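Local coordinates for protein polycyclic ketone monooxygenase (Myceliophthora thermophila, PDB 5MQ6) that catalyses the Baeyer-Villiger oxidation of ketones, polycyclic ones especially, inserting a single oxygen atom next to the carbonyl to yield esters or lactones, with FAD as cofactor, at residues S458-A463 / Y467-L472; Q283-L288 / L434-L439; D59-H64 / W250-T255; L17-L22 / L391-A396; K287-K290 / E294-V297. One frame throughout, in Å; residues are numbered along the deposited sequence.

Overall arrangement
Contacts 2 and 5 share helix 279-289 and have centres about 7 Å apart; together they pack the NADPH-binding Rossmann helix against strand 294-299 and helix 433-436. Contact 1 is a hairpin that runs into strand 471-474 of the same parallel sheet, its centre about 14 Å from that of contact 5, and its Tyr-467 and Leu-469 touch Tyr-296. Contact 3 reaches the shared helix through Trp-250, whose CH2 lies 3.8 Å from Leu-288 CD2. Side chains come within about 8 Å of bound NADPH in contact 1 and about 10 Å in contacts 2 and 3; Trp-61 is about 10 Å from FAD. Contact 4 stands apart, its centre about 29 Å or more from the others.

Contact 1 (S458-A463 / Y467-L472); sequences SGLVVA and YPLDIL
Leu-460 and Tyr-467 face each other as a hydrogen-bonded pair of the antiparallel beta hairpin built from strands 459-462 and 465-468, part of a small three-stranded sheet. Leu-460 N gives to Tyr-467 O at 2.9 Å, and Tyr-467 N returns a bond to Leu-460 O. Next along, Gly-459 and Pro-468 form a non-hydrogen-bonded pair with CA atoms just 4.2 Å apart. Gly-459, without a side chain, brings its CA within 3.3 Å of Tyr-467 O, a CA-H...O contact. Beyond it Leu-469 N bonds to Ser-458 O at 2.7 Å.

The side chain of Tyr-467 leaves on the same face of the sheet as that of Leu-460. Tyr-467 CB lies 3.9 Å from Leu-460 O. CG sits beside the backbone N (chi1 -63°), which lays the ring along the partner strand: CD1 passes Leu-460 O, which is at the ring edge near its plane, and farther out Tyr-467 CE1 reaches Val-462 CB at 3.9 Å. Tyr-296 of strand 294-299 also touches this ring.

Leu-460 itself sends CD2 toward two leucines that follow the hairpin as the chain enters strand 471-474 of the parallel sheet, while Val-452, an NADPH-binding residue, packs on it as well. Leu-469 crosses it at about a right angle, with Leu-460 CD2 and Leu-469 CD2 squeezed to 3.3 Å. The same methyl, Leu-460 CD2, rests 3.8 Å from Leu-472 CD1.

Contact 2 (Q283-L288 / L434-L439); sequences QVVPKL and LQTFNL
Pro-286 and Thr-436 mark the closest backbone approach, 5.9 Å between their CA atoms, where helix 279-289 of the Rossmann-type NADPH-binding unit passes the short, weakly bonded helix 433-436. The long helix is kinked here. Pro-286 has no N-H to offer the preceding turn, and Lys-287 N bonds three residues back to Val-284 O at 2.8 Å; Leu-288 N bonds to the same oxygen, which therefore holds two donors.

Thr-436 carries its whole side of the contact, one branch for each partner. CG2 stands opposite the backbone N across the CA-CB bond, and OG1 lies beside that N (chi1 -57°), a torsion that turns the methyl to Val-285 and the hydroxyl to Pro-286. Thr-436 CG2 meets Val-285 CG1 at 3.8 Å, a plain methyl contact between two obliquely crossing side chains. Thr-436 OG1 sits against the proline ring, 3.5 Å from Pro-286 CG and a little farther from CB; this is packing, because the hydroxyl spends its hydrogen bond on Glu-432 O, four residues back, just before the short helix. The polar atom is thus satisfied although the residue is buried. The same methyl, Thr-436 CG2, also reaches Ala-289 CB at 3.5 Å.

Behind these residues Val-285 also packs on Leu-295 and Val-297 of the sheet, and Phe-437 and Thr-436 lie on Val-442 of the edge strand 442-446. A type I beta turn runs from Thr-436 to Leu-439, closed by Leu-439 N bonding to Thr-436 O at 3.0 Å.

Contact 3 (D59-H64 / W250-T255); sequences DPWVDH and WNYDVT
An Asx turn at residues 59-61 presents Trp-61 near the FAD site, its side chain about 10 Å from the cofactor, and the six-membered side of its indole meets Trp-250 and Tyr-252 at the start of the short helix 252-255. Asp-59 OD1 makes the turn by accepting from Trp-61 N at 2.7 Å. CG of Trp-61 is swung beside the backbone N (chi1 -40°), which sends the indole across to the other segment, and Pro-60 CB rests over the centre of one indole face, 3.7 Å above its plane.

The far corner of the indole does the touching. Trp-61 CH2 meets Tyr-252 CD2 at 3.6 Å, each atom lying at the other ring's edge near its plane, so the rings abut rim to rim and do not stack. Trp-61 CH2 also lies 3.4 Å from Trp-250 O. At its polar end the indole NE1 bonds to the carbonyl of Trp-124, an FAD-binding residue, and Arg-126 makes a cation-pi contact with the ring. An alanine here would remove the indole and is likely to leave Trp-124 O without this donor and a gap beside Tyr-252 CD2.

Tyr-252 is steadied in turn: its OH bonds to Arg-126 O, and Trp-250 CD1 sits over the centre of one face of its ring. The helix behind it is N-capped by Asn-251, whose OD1 takes Asp-253 N at 2.9 Å and Val-254 N from above the carbonyl plane.

Contact 4 (L17-L22 / L391-A396); sequences LKLHQL and LDLPHA
Leu-393 meets Leu-19, His-20 and Leu-22 in a contact made by side-chain packing alone, with no hydrogen bond between the segments. Among the apolar pairs, Leu-22 CD2 presses on Leu-393 CD1 at 3.4 Å, tighter than ordinary van der Waals contact. Leu-393 CG is trans to its backbone N (chi1 167°), which aims the forked end at the N-terminal segment, with CD1 toward the two leucines and CD2 toward the imidazole. Leu-393 CD1 meets Leu-19 more loosely, at 4.3 Å from Leu-19 CG.

The polar neighbour is His-20, poorly ordered in the crystal. Its NE2 lies 4.0 Å from Leu-393 CD2, the ring set obliquely to the methyl. As modelled, NE2 is covered by the contact and has no partner, though the poor order of the ring makes this uncertain.

Backbone bonds shape both sides. His-20 is the centre of an inverse gamma turn in the link between helices 15-19 and 22-31, and Leu-22 N bonds to Leu-19 O at 2.9 Å. On the other side Pro-394 interrupts the bonding of helix 378-406, which resumes with Ala-396 N on Asp-392 O.

This is structural packing, away from the nucleotide sites: it lays the N-terminal segment of the modelled chain on the long helix 378-406. Lys-390, Glu-397 and Arg-400 of that helix touch the same segment, while Asp-392 and His-395 reach Thr-422 and Trp-306.

Contact 5 (K287-K290 / E294-V297); sequences KLAK and ELYV
Leu-295 fits against Leu-288 and Ala-289 inside a beta-alpha-beta unit: strand 271-275, helix 279-289, then strand 294-299, which lies beside the first strand and parallel to it in the NADPH-binding Rossmann domain. The short loop between the segments brings the last turn of the helix back over the strand, with CA atoms of Ala-289 and Leu-295 6.1 Å apart.

The tight part rests on the two methyls of Leu-295. CG extends from CB on the side away from the backbone N (chi1 174°), which carries the branch toward the helix. Leu-295 CD2 reaches Leu-288 CB at 3.7 Å and, at the same distance of 3.7 Å, Ala-289 N; Ala-289 CB is next, 4.1 Å from Leu-295 CD2. Leu-295 CD1 lies 4.1 Å from Leu-288 CD1, the two side chains crossing at about a right angle. Val-272 and Ile-274 of strand 271-275 also pack on Leu-295. A serine in its place would take away both methyls and would probably open a gap under Leu-288 CB and Ala-289, with the helix end less firmly seated on the sheet.

The looser side faces outward. Lys-290 is exposed, and Lys-287 leaves the helix away from the strand, its NZ forming a salt bridge with Glu-262. Glu-294, also pointing away, bonds through OE1 to His-443 of the edge strand. The turn end of the helix has its own tie to the chain before that strand: Ala-289 O accepts from Asn-441 ND2.

Contact 1 (S458-A463 / Y467-L472)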
# COMPACT_ATOMS: atom_id res chain seq x y z
N SER A 458 13.55 -25.54 -17.42
CA SER A 458 14.86 -25.12 -16.94
C SER A 458 14.97 -23.61 -16.75
O SER A 458 15.87 -23.14 -16.07
CB SER A 458 15.98 -25.65 -17.86
OG SER A 458 16.10 -24.94 -19.09
N GLY A 459 14.08 -22.84 -17.36
CA GLY A 459 14.12 -21.40 -17.13
C GLY A 459 13.12 -20.53 -17.85
O GLY A 459 12.00 -20.91 -18.02
N LEU A 460 13.57 -19.33 -18.26
CA LEU A 460 12.73 -18.35 -18.97
C LEU A 460 13.22 -18.11 -20.40
O LEU A 460 14.39 -18.28 -20.70
CB LEU A 460 12.73 -17.00 -18.22
CG LEU A 460 12.07 -16.77 -16.85
CD1 LEU A 460 10.71 -17.45 -16.79
CD2 LEU A 460 12.92 -17.24 -15.70
N VAL A 461 12.33 -17.63 -21.23
CA VAL A 461 12.69 -17.15 -22.55
C VAL A 461 12.30 -15.66 -22.70
O VAL A 461 11.22 -15.19 -22.25
CB VAL A 461 12.18 -18.09 -23.69
CG1 VAL A 461 11.09 -19.00 -23.19
CG2 VAL A 461 11.70 -17.36 -24.96
N VAL A 462 13.24 -14.92 -23.28
CA VAL A 462 13.05 -13.54 -23.67
C VAL A 462 13.58 -13.41 -25.09
O VAL A 462 14.74 -13.77 -25.34
CB VAL A 462 13.88 -12.59 -22.78
CG1 VAL A 462 13.77 -11.14 -23.26
CG2 VAL A 462 13.45 -12.73 -21.32
N ALA A 463 12.75 -12.87 -25.99
CA ALA A 463 13.04 -12.76 -27.44
C ALA A 463 13.76 -14.00 -27.95
O ALA A 463 14.86 -13.92 -28.49
CB ALA A 463 13.82 -11.48 -27.75
N TYR A 467 17.14 -18.41 -20.85
CA TYR A 467 17.93 -18.13 -19.66
C TYR A 467 17.60 -19.25 -18.68
O TYR A 467 16.49 -19.27 -18.10
CB TYR A 467 17.55 -16.75 -19.09
CG TYR A 467 17.86 -15.62 -20.05
CD1 TYR A 467 16.99 -15.31 -21.11
CD2 TYR A 467 19.08 -14.86 -19.96
CE1 TYR A 467 17.31 -14.32 -22.06
CE2 TYR A 467 19.39 -13.84 -20.91
CZ TYR A 467 18.49 -13.59 -21.95
OH TYR A 467 18.72 -12.61 -22.92
N PRO A 468 18.52 -20.22 -18.52
CA PRO A 468 18.31 -21.29 -17.55
C PRO A 468 18.45 -20.79 -16.14
O PRO A 468 19.34 -20.01 -15.90
CB PRO A 468 19.49 -22.24 -17.83
CG PRO A 468 19.87 -21.94 -19.22
CD PRO A 468 19.75 -20.47 -19.30
N LEU A 469 17.62 -21.25 -15.20
CA LEU A 469 17.80 -20.89 -13.79
C LEU A 469 17.65 -22.08 -12.90
O LEU A 469 16.88 -22.99 -13.20
CB LEU A 469 16.76 -19.87 -13.30
CG LEU A 469 16.72 -18.43 -13.83
CD1 LEU A 469 18.11 -17.81 -14.02
CD2 LEU A 469 15.95 -18.36 -15.12
N ASP A 470 18.33 -22.00 -11.76
CA ASP A 470 18.15 -22.90 -10.62
C ASP A 470 16.98 -22.49 -9.70
O ASP A 470 16.13 -23.31 -9.41
CB ASP A 470 19.41 -22.92 -9.78
CG ASP A 470 20.59 -23.40 -10.57
OD1 ASP A 470 20.37 -24.21 -11.52
OD2 ASP A 470 21.71 -22.94 -10.26
N ILE A 471 16.98 -21.24 -9.26
CA ILE A 471 16.00 -20.76 -8.28
C ILE A 471 15.36 -19.53 -8.89
O ILE A 471 16.09 -18.69 -9.39
CB ILE A 471 16.74 -20.37 -7.01
CG1 ILE A 471 17.29 -21.61 -6.31
CG2 ILE A 471 15.86 -19.55 -6.06
CD1 ILE A 471 18.34 -21.32 -5.26
N LEU A 472 14.02 -19.42 -8.85
CA LEU A 472 13.30 -18.25 -9.39
C LEU A 472 12.58 -17.46 -8.30
O LEU A 472 11.77 -18.01 -7.52
CB LEU A 472 12.31 -18.69 -10.44
CG LEU A 472 11.46 -17.58 -11.11
CD1 LEU A 472 12.23 -16.60 -11.98
CD2 LEU A 472 10.36 -18.18 -11.95

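Contact 2 (Q283-L288 / L434-L439)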
# COMPACT_ATOMS: atom_id res chain seq x y z
N GLN A 283 15.65 -3.58 -3.19
CA GLN A 283 16.17 -3.93 -1.86
C GLN A 283 16.79 -5.33 -1.91
O GLN A 283 17.79 -5.54 -1.23
CB GLN A 283 15.09 -3.80 -0.77
CG GLN A 283 14.75 -2.38 -0.47
CD GLN A 283 13.63 -2.20 0.59
OE1 GLN A 283 12.99 -3.16 1.03
NE2 GLN A 283 13.40 -0.92 1.01
N VAL A 284 16.21 -6.27 -2.67
CA VAL A 284 16.61 -7.68 -2.62
C VAL A 284 17.84 -7.94 -3.50
O VAL A 284 18.69 -8.74 -3.13
CB VAL A 284 15.54 -8.65 -3.13
CG1 VAL A 284 15.90 -10.03 -2.69
CG2 VAL A 284 14.24 -8.43 -2.43
N VAL A 285 17.88 -7.30 -4.65
CA VAL A 285 18.91 -7.59 -5.67
C VAL A 285 20.34 -7.56 -5.11
O VAL A 285 21.08 -8.44 -5.36
CB VAL A 285 18.76 -6.72 -6.88
CG1 VAL A 285 20.07 -6.64 -7.68
CG2 VAL A 285 17.71 -7.29 -7.79
N PRO A 286 20.69 -6.57 -4.30
CA PRO A 286 22.02 -6.62 -3.76
C PRO A 286 22.37 -7.81 -2.83
O PRO A 286 23.56 -8.23 -2.71
CB PRO A 286 22.11 -5.31 -2.96
CG PRO A 286 21.20 -4.36 -3.73
CD PRO A 286 20.07 -5.23 -4.17
N LYS A 287 21.33 -8.32 -2.16
CA LYS A 287 21.47 -9.32 -1.16
C LYS A 287 21.61 -10.59 -1.90
O LYS A 287 22.34 -11.42 -1.46
CB LYS A 287 20.24 -9.42 -0.26
CG LYS A 287 19.95 -8.16 0.46
CD LYS A 287 21.04 -7.73 1.40
CE LYS A 287 20.64 -6.41 1.99
NZ LYS A 287 21.70 -5.86 2.83
N LEU A 288 20.88 -10.74 -3.01
CA LEU A 288 21.02 -11.90 -3.87
C LEU A 288 22.39 -11.97 -4.54
O LEU A 288 22.95 -13.09 -4.62
CB LEU A 288 19.94 -11.98 -4.90
CG LEU A 288 18.49 -12.25 -4.36
CD1 LEU A 288 17.51 -12.21 -5.48
CD2 LEU A 288 18.33 -13.60 -3.63
N LEU A 434 22.13 0.11 -7.95
CA LEU A 434 22.71 0.44 -9.27
C LEU A 434 24.15 -0.13 -9.37
O LEU A 434 24.49 -0.83 -10.37
CB LEU A 434 22.64 1.96 -9.51
CG LEU A 434 21.23 2.50 -9.70
CD1 LEU A 434 21.24 4.03 -9.71
CD2 LEU A 434 20.57 1.95 -10.94
N GLN A 435 24.90 0.07 -8.29
CA GLN A 435 26.30 -0.38 -8.14
C GLN A 435 26.37 -1.89 -8.33
O GLN A 435 27.40 -2.38 -8.74
CB GLN A 435 26.86 -0.13 -6.71
CG GLN A 435 27.10 1.32 -6.21
CD GLN A 435 25.80 2.14 -5.96
OE1 GLN A 435 24.66 1.64 -6.08
NE2 GLN A 435 25.98 3.41 -5.61
N THR A 436 25.31 -2.62 -7.94
CA THR A 436 25.22 -4.10 -8.05
C THR A 436 25.37 -4.58 -9.46
O THR A 436 26.04 -5.63 -9.71
CB THR A 436 23.89 -4.65 -7.47
OG1 THR A 436 23.80 -4.23 -6.12
CG2 THR A 436 23.82 -6.15 -7.49
N PHE A 437 24.83 -3.81 -10.41
CA PHE A 437 25.03 -4.17 -11.81
C PHE A 437 26.48 -3.93 -12.29
O PHE A 437 26.80 -4.23 -13.43
CB PHE A 437 24.07 -3.46 -12.71
CG PHE A 437 22.65 -3.79 -12.45
CD1 PHE A 437 21.97 -3.15 -11.45
CD2 PHE A 437 22.01 -4.76 -13.18
CE1 PHE A 437 20.67 -3.47 -11.14
CE2 PHE A 437 20.69 -5.09 -12.91
CZ PHE A 437 20.03 -4.46 -11.86
N ASN A 438 27.38 -3.41 -11.44
CA ASN A 438 28.80 -3.40 -11.82
C ASN A 438 29.49 -4.67 -11.48
O ASN A 438 30.65 -4.77 -11.78
CB ASN A 438 29.50 -2.22 -11.21
CG ASN A 438 28.98 -0.95 -11.75
OD1 ASN A 438 28.53 -0.91 -12.88
ND2 ASN A 438 29.02 0.12 -10.95
N LEU A 439 28.79 -5.64 -10.87
CA LEU A 439 29.39 -6.88 -10.49
C LEU A 439 29.30 -7.89 -11.64
O LEU A 439 28.33 -7.92 -12.42
CB LEU A 439 28.67 -7.48 -9.25
CG LEU A 439 28.76 -6.67 -7.98
CD1 LEU A 439 27.73 -7.16 -6.93
CD2 LEU A 439 30.16 -6.76 -7.41

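Contact 3 (D59-H64 / W250-T255)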
# COMPACT_ATOMS: atom_id res chain seq x y z
N ASP A 59 1.42 -18.65 4.39
CA ASP A 59 2.18 -17.92 5.42
C ASP A 59 3.35 -18.78 5.84
O ASP A 59 3.12 -19.78 6.45
CB ASP A 59 1.28 -17.71 6.60
CG ASP A 59 1.91 -16.90 7.72
OD1 ASP A 59 3.16 -16.77 7.79
OD2 ASP A 59 1.12 -16.36 8.54
N PRO A 60 4.60 -18.35 5.56
CA PRO A 60 5.73 -19.13 6.00
C PRO A 60 6.08 -19.02 7.42
O PRO A 60 6.98 -19.73 7.84
CB PRO A 60 6.93 -18.48 5.26
CG PRO A 60 6.40 -17.47 4.34
CD PRO A 60 5.01 -17.15 4.81
N TRP A 61 5.57 -18.02 8.11
CA TRP A 61 6.12 -17.69 9.38
C TRP A 61 5.27 -18.18 10.54
O TRP A 61 5.69 -18.14 11.69
CB TRP A 61 6.18 -16.17 9.49
CG TRP A 61 6.59 -15.51 8.25
CD1 TRP A 61 5.86 -14.64 7.47
CD2 TRP A 61 7.85 -15.71 7.59
NE1 TRP A 61 6.61 -14.26 6.37
CE2 TRP A 61 7.82 -14.90 6.42
CE3 TRP A 61 9.01 -16.45 7.89
CZ2 TRP A 61 8.90 -14.85 5.51
CZ3 TRP A 61 10.08 -16.38 6.98
CH2 TRP A 61 10.01 -15.59 5.82
N VAL A 62 4.04 -18.55 10.27
CA VAL A 62 3.10 -18.87 11.39
C VAL A 62 3.46 -20.13 12.17
O VAL A 62 3.81 -21.12 11.61
CB VAL A 62 1.63 -18.88 10.88
CG1 VAL A 62 1.39 -19.91 9.79
CG2 VAL A 62 0.66 -19.01 12.04
N ASP A 63 3.43 -20.05 13.48
CA ASP A 63 3.60 -21.17 14.34
C ASP A 63 2.21 -21.77 14.69
O ASP A 63 1.59 -21.37 15.67
CB ASP A 63 4.31 -20.68 15.57
CG ASP A 63 4.63 -21.78 16.53
OD1 ASP A 63 4.19 -22.97 16.30
OD2 ASP A 63 5.29 -21.42 17.54
N HIS A 64 1.78 -22.73 13.91
CA HIS A 64 0.47 -23.33 14.06
C HIS A 64 0.28 -24.05 15.40
O HIS A 64 -0.77 -23.96 16.01
CB HIS A 64 0.21 -24.30 12.94
CG HIS A 64 0.02 -23.66 11.60
ND1 HIS A 64 -1.10 -22.90 11.26
CD2 HIS A 64 0.76 -23.74 10.49
CE1 HIS A 64 -1.01 -22.50 10.02
NE2 HIS A 64 0.10 -23.00 9.52
N TRP A 250 8.77 -15.13 1.37
CA TRP A 250 10.16 -15.55 1.16
C TRP A 250 10.47 -16.96 1.71
O TRP A 250 10.16 -17.25 2.85
CB TRP A 250 11.10 -14.63 1.80
CG TRP A 250 12.56 -14.81 1.35
CD1 TRP A 250 13.53 -15.49 2.01
CD2 TRP A 250 13.17 -14.26 0.17
NE1 TRP A 250 14.70 -15.40 1.34
CE2 TRP A 250 14.52 -14.67 0.20
CE3 TRP A 250 12.71 -13.46 -0.89
CZ2 TRP A 250 15.43 -14.30 -0.80
CZ3 TRP A 250 13.58 -13.06 -1.86
CH2 TRP A 250 14.95 -13.50 -1.84
N ASN A 251 11.19 -17.74 0.93
CA ASN A 251 11.56 -19.14 1.28
C ASN A 251 13.02 -19.25 1.67
O ASN A 251 13.92 -19.49 0.84
CB ASN A 251 11.24 -20.07 0.16
CG ASN A 251 11.31 -21.52 0.58
OD1 ASN A 251 11.97 -21.89 1.58
ND2 ASN A 251 10.61 -22.35 -0.16
N TYR A 252 13.23 -19.09 2.98
CA TYR A 252 14.51 -19.18 3.58
C TYR A 252 15.11 -20.59 3.59
O TYR A 252 16.35 -20.73 3.85
CB TYR A 252 14.50 -18.56 4.95
CG TYR A 252 14.61 -17.02 4.93
CD1 TYR A 252 15.78 -16.40 4.48
CD2 TYR A 252 13.56 -16.20 5.34
CE1 TYR A 252 15.90 -15.03 4.46
CE2 TYR A 252 13.68 -14.82 5.34
CZ TYR A 252 14.85 -14.25 4.87
OH TYR A 252 15.00 -12.93 4.84
N ASP A 253 14.29 -21.61 3.32
CA ASP A 253 14.79 -22.99 3.29
C ASP A 253 15.54 -23.12 1.99
O ASP A 253 16.54 -23.76 1.97
CB ASP A 253 13.68 -24.07 3.40
CG ASP A 253 13.05 -24.16 4.83
OD1 ASP A 253 13.68 -23.85 5.90
OD2 ASP A 253 11.87 -24.55 4.89
N VAL A 254 15.08 -22.46 0.94
CA VAL A 254 15.75 -22.48 -0.37
C VAL A 254 17.01 -21.62 -0.37
O VAL A 254 18.02 -21.93 -0.98
CB VAL A 254 14.79 -21.99 -1.45
CG1 VAL A 254 15.50 -21.79 -2.78
CG2 VAL A 254 13.65 -22.99 -1.60
N THR A 255 16.94 -20.55 0.36
CA THR A 255 17.83 -19.45 0.21
C THR A 255 18.99 -19.57 1.22
O THR A 255 20.16 -19.13 0.97
CB THR A 255 16.92 -18.20 0.43
OG1 THR A 255 16.58 -17.62 -0.84
CG2 THR A 255 17.48 -17.31 1.29

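Contact 4 (L17-L22 / L391-A396)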
# COMPACT_ATOMS: atom_id res chain seq x y z
N LEU A 17 12.03 24.78 -23.51
CA LEU A 17 10.86 24.21 -24.24
C LEU A 17 11.32 23.12 -25.23
O LEU A 17 10.65 22.09 -25.40
CB LEU A 17 9.96 25.29 -24.89
CG LEU A 17 9.36 26.36 -23.92
CD1 LEU A 17 8.56 27.44 -24.66
CD2 LEU A 17 8.51 25.76 -22.80
N LYS A 18 12.50 23.32 -25.83
CA LYS A 18 13.10 22.28 -26.65
C LYS A 18 13.27 20.99 -25.85
O LYS A 18 12.80 19.95 -26.28
CB LYS A 18 14.47 22.73 -27.20
CG LYS A 18 14.39 23.23 -28.62
CD LYS A 18 14.21 22.04 -29.55
CE LYS A 18 13.58 22.43 -30.88
NZ LYS A 18 12.22 21.83 -31.06
N LEU A 19 13.92 21.05 -24.69
CA LEU A 19 14.17 19.87 -23.86
C LEU A 19 12.85 19.03 -23.69
O LEU A 19 12.94 17.83 -23.59
CB LEU A 19 14.94 20.22 -22.55
CG LEU A 19 15.56 19.17 -21.57
CD1 LEU A 19 16.06 17.88 -22.22
CD2 LEU A 19 16.69 19.76 -20.69
N HIS A 20 11.64 19.59 -23.79
CA HIS A 20 10.43 18.70 -23.94
C HIS A 20 10.16 18.08 -25.37
O HIS A 20 9.09 18.11 -25.89
CB HIS A 20 9.22 19.37 -23.35
CG HIS A 20 9.48 19.92 -21.97
ND1 HIS A 20 9.83 21.24 -21.74
CD2 HIS A 20 9.48 19.32 -20.76
CE1 HIS A 20 9.99 21.44 -20.45
NE2 HIS A 20 9.79 20.28 -19.83
N GLN A 21 11.21 17.57 -26.00
CA GLN A 21 11.17 16.34 -26.81
C GLN A 21 11.48 15.11 -25.87
O GLN A 21 11.38 13.95 -26.24
CB GLN A 21 12.15 16.46 -28.01
CG GLN A 21 13.64 16.79 -27.70
CD GLN A 21 14.27 17.89 -28.61
OE1 GLN A 21 14.52 17.67 -29.80
NE2 GLN A 21 14.58 19.04 -28.02
N LEU A 22 11.89 15.39 -24.64
CA LEU A 22 11.83 14.43 -23.53
C LEU A 22 10.46 13.70 -23.45
O LEU A 22 10.37 12.41 -23.37
CB LEU A 22 12.05 15.21 -22.23
CG LEU A 22 12.13 14.49 -20.90
CD1 LEU A 22 13.28 13.47 -20.92
CD2 LEU A 22 12.32 15.47 -19.74
N LEU A 391 7.89 21.25 -13.70
CA LEU A 391 8.32 21.02 -12.34
C LEU A 391 9.18 19.76 -12.12
O LEU A 391 10.18 19.76 -11.36
CB LEU A 391 7.08 20.96 -11.45
CG LEU A 391 7.28 20.92 -9.95
CD1 LEU A 391 8.06 22.16 -9.46
CD2 LEU A 391 5.87 20.78 -9.32
N ASP A 392 8.82 18.69 -12.79
CA ASP A 392 9.53 17.43 -12.64
C ASP A 392 10.88 17.32 -13.33
O ASP A 392 11.74 16.45 -12.96
CB ASP A 392 8.67 16.30 -13.16
CG ASP A 392 9.12 14.98 -12.63
OD1 ASP A 392 9.42 14.89 -11.43
OD2 ASP A 392 9.21 14.03 -13.44
N LEU A 393 11.07 18.12 -14.37
CA LEU A 393 12.20 17.98 -15.24
C LEU A 393 13.56 17.94 -14.49
O LEU A 393 14.36 17.04 -14.73
CB LEU A 393 12.18 19.09 -16.29
CG LEU A 393 13.47 19.25 -17.08
CD1 LEU A 393 13.66 18.04 -17.92
CD2 LEU A 393 13.32 20.47 -17.95
N PRO A 394 13.78 18.86 -13.56
CA PRO A 394 15.09 18.83 -12.94
C PRO A 394 15.35 17.55 -12.11
O PRO A 394 16.44 16.94 -12.22
CB PRO A 394 15.08 20.05 -12.03
CG PRO A 394 14.08 20.97 -12.64
CD PRO A 394 13.05 20.11 -13.24
N HIS A 395 14.39 17.12 -11.29
CA HIS A 395 14.67 15.92 -10.53
C HIS A 395 14.82 14.71 -11.46
O HIS A 395 15.73 13.86 -11.31
CB HIS A 395 13.58 15.61 -9.54
CG HIS A 395 13.77 14.29 -8.84
ND1 HIS A 395 14.79 14.04 -7.95
CD2 HIS A 395 13.07 13.14 -8.92
CE1 HIS A 395 14.69 12.81 -7.49
NE2 HIS A 395 13.66 12.25 -8.05
N ALA A 396 13.94 14.61 -12.45
CA ALA A 396 13.96 13.47 -13.34
C ALA A 396 15.30 13.35 -14.09
O ALA A 396 15.80 12.26 -14.24
CB ALA A 396 12.83 13.61 -14.33

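Contact 5 (K287-K290 / E294-V297)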
# COMPACT_ATOMS: atom_id res chain seq x y z
N LYS A 287 21.33 -8.32 -2.16
CA LYS A 287 21.47 -9.32 -1.16
C LYS A 287 21.61 -10.59 -1.90
O LYS A 287 22.34 -11.42 -1.46
CB LYS A 287 20.24 -9.42 -0.26
CG LYS A 287 19.95 -8.16 0.46
CD LYS A 287 21.04 -7.73 1.40
CE LYS A 287 20.64 -6.41 1.99
NZ LYS A 287 21.70 -5.86 2.83
N LEU A 288 20.88 -10.74 -3.01
CA LEU A 288 21.02 -11.90 -3.87
C LEU A 288 22.39 -11.97 -4.54
O LEU A 288 22.95 -13.09 -4.62
CB LEU A 288 19.94 -11.98 -4.90
CG LEU A 288 18.49 -12.25 -4.36
CD1 LEU A 288 17.51 -12.21 -5.48
CD2 LEU A 288 18.33 -13.60 -3.63
N ALA A 289 22.89 -10.82 -5.03
CA ALA A 289 24.19 -10.72 -5.72
C ALA A 289 25.32 -11.15 -4.84
O ALA A 289 26.26 -11.72 -5.30
CB ALA A 289 24.45 -9.30 -6.19
N LYS A 290 25.23 -10.91 -3.55
CA LYS A 290 26.30 -11.30 -2.72
C LYS A 290 26.49 -12.78 -2.53
O LYS A 290 27.56 -13.21 -2.07
CB LYS A 290 26.14 -10.68 -1.39
CG LYS A 290 27.31 -10.97 -0.51
CD LYS A 290 27.32 -10.13 0.71
CE LYS A 290 28.70 -10.31 1.28
NZ LYS A 290 28.65 -9.88 2.66
N GLU A 294 25.32 -16.79 -10.13
CA GLU A 294 24.88 -15.84 -11.13
C GLU A 294 23.57 -15.26 -10.65
O GLU A 294 22.80 -15.97 -10.02
CB GLU A 294 24.59 -16.54 -12.45
CG GLU A 294 25.67 -17.48 -12.97
CD GLU A 294 26.86 -16.74 -13.51
OE1 GLU A 294 26.68 -16.09 -14.56
OE2 GLU A 294 27.94 -16.80 -12.88
N LEU A 295 23.31 -13.98 -10.95
CA LEU A 295 21.97 -13.38 -10.74
C LEU A 295 21.51 -12.76 -12.03
O LEU A 295 22.17 -11.87 -12.54
CB LEU A 295 22.01 -12.32 -9.62
CG LEU A 295 20.74 -11.46 -9.31
CD1 LEU A 295 19.58 -12.37 -8.96
CD2 LEU A 295 21.00 -10.49 -8.15
N TYR A 296 20.38 -13.23 -12.54
CA TYR A 296 19.75 -12.66 -13.67
C TYR A 296 18.55 -11.83 -13.19
O TYR A 296 17.68 -12.36 -12.49
CB TYR A 296 19.27 -13.74 -14.62
CG TYR A 296 20.46 -14.48 -15.21
CD1 TYR A 296 21.20 -15.37 -14.42
CD2 TYR A 296 20.89 -14.23 -16.51
CE1 TYR A 296 22.30 -16.02 -14.92
CE2 TYR A 296 21.99 -14.89 -17.03
CZ TYR A 296 22.68 -15.78 -16.22
OH TYR A 296 23.78 -16.45 -16.65
N VAL A 297 18.49 -10.56 -13.60
CA VAL A 297 17.42 -9.69 -13.25
C VAL A 297 16.55 -9.42 -14.46
O VAL A 297 17.01 -8.85 -15.44
CB VAL A 297 17.94 -8.37 -12.72
CG1 VAL A 297 16.77 -7.43 -12.53
CG2 VAL A 297 18.76 -8.56 -11.43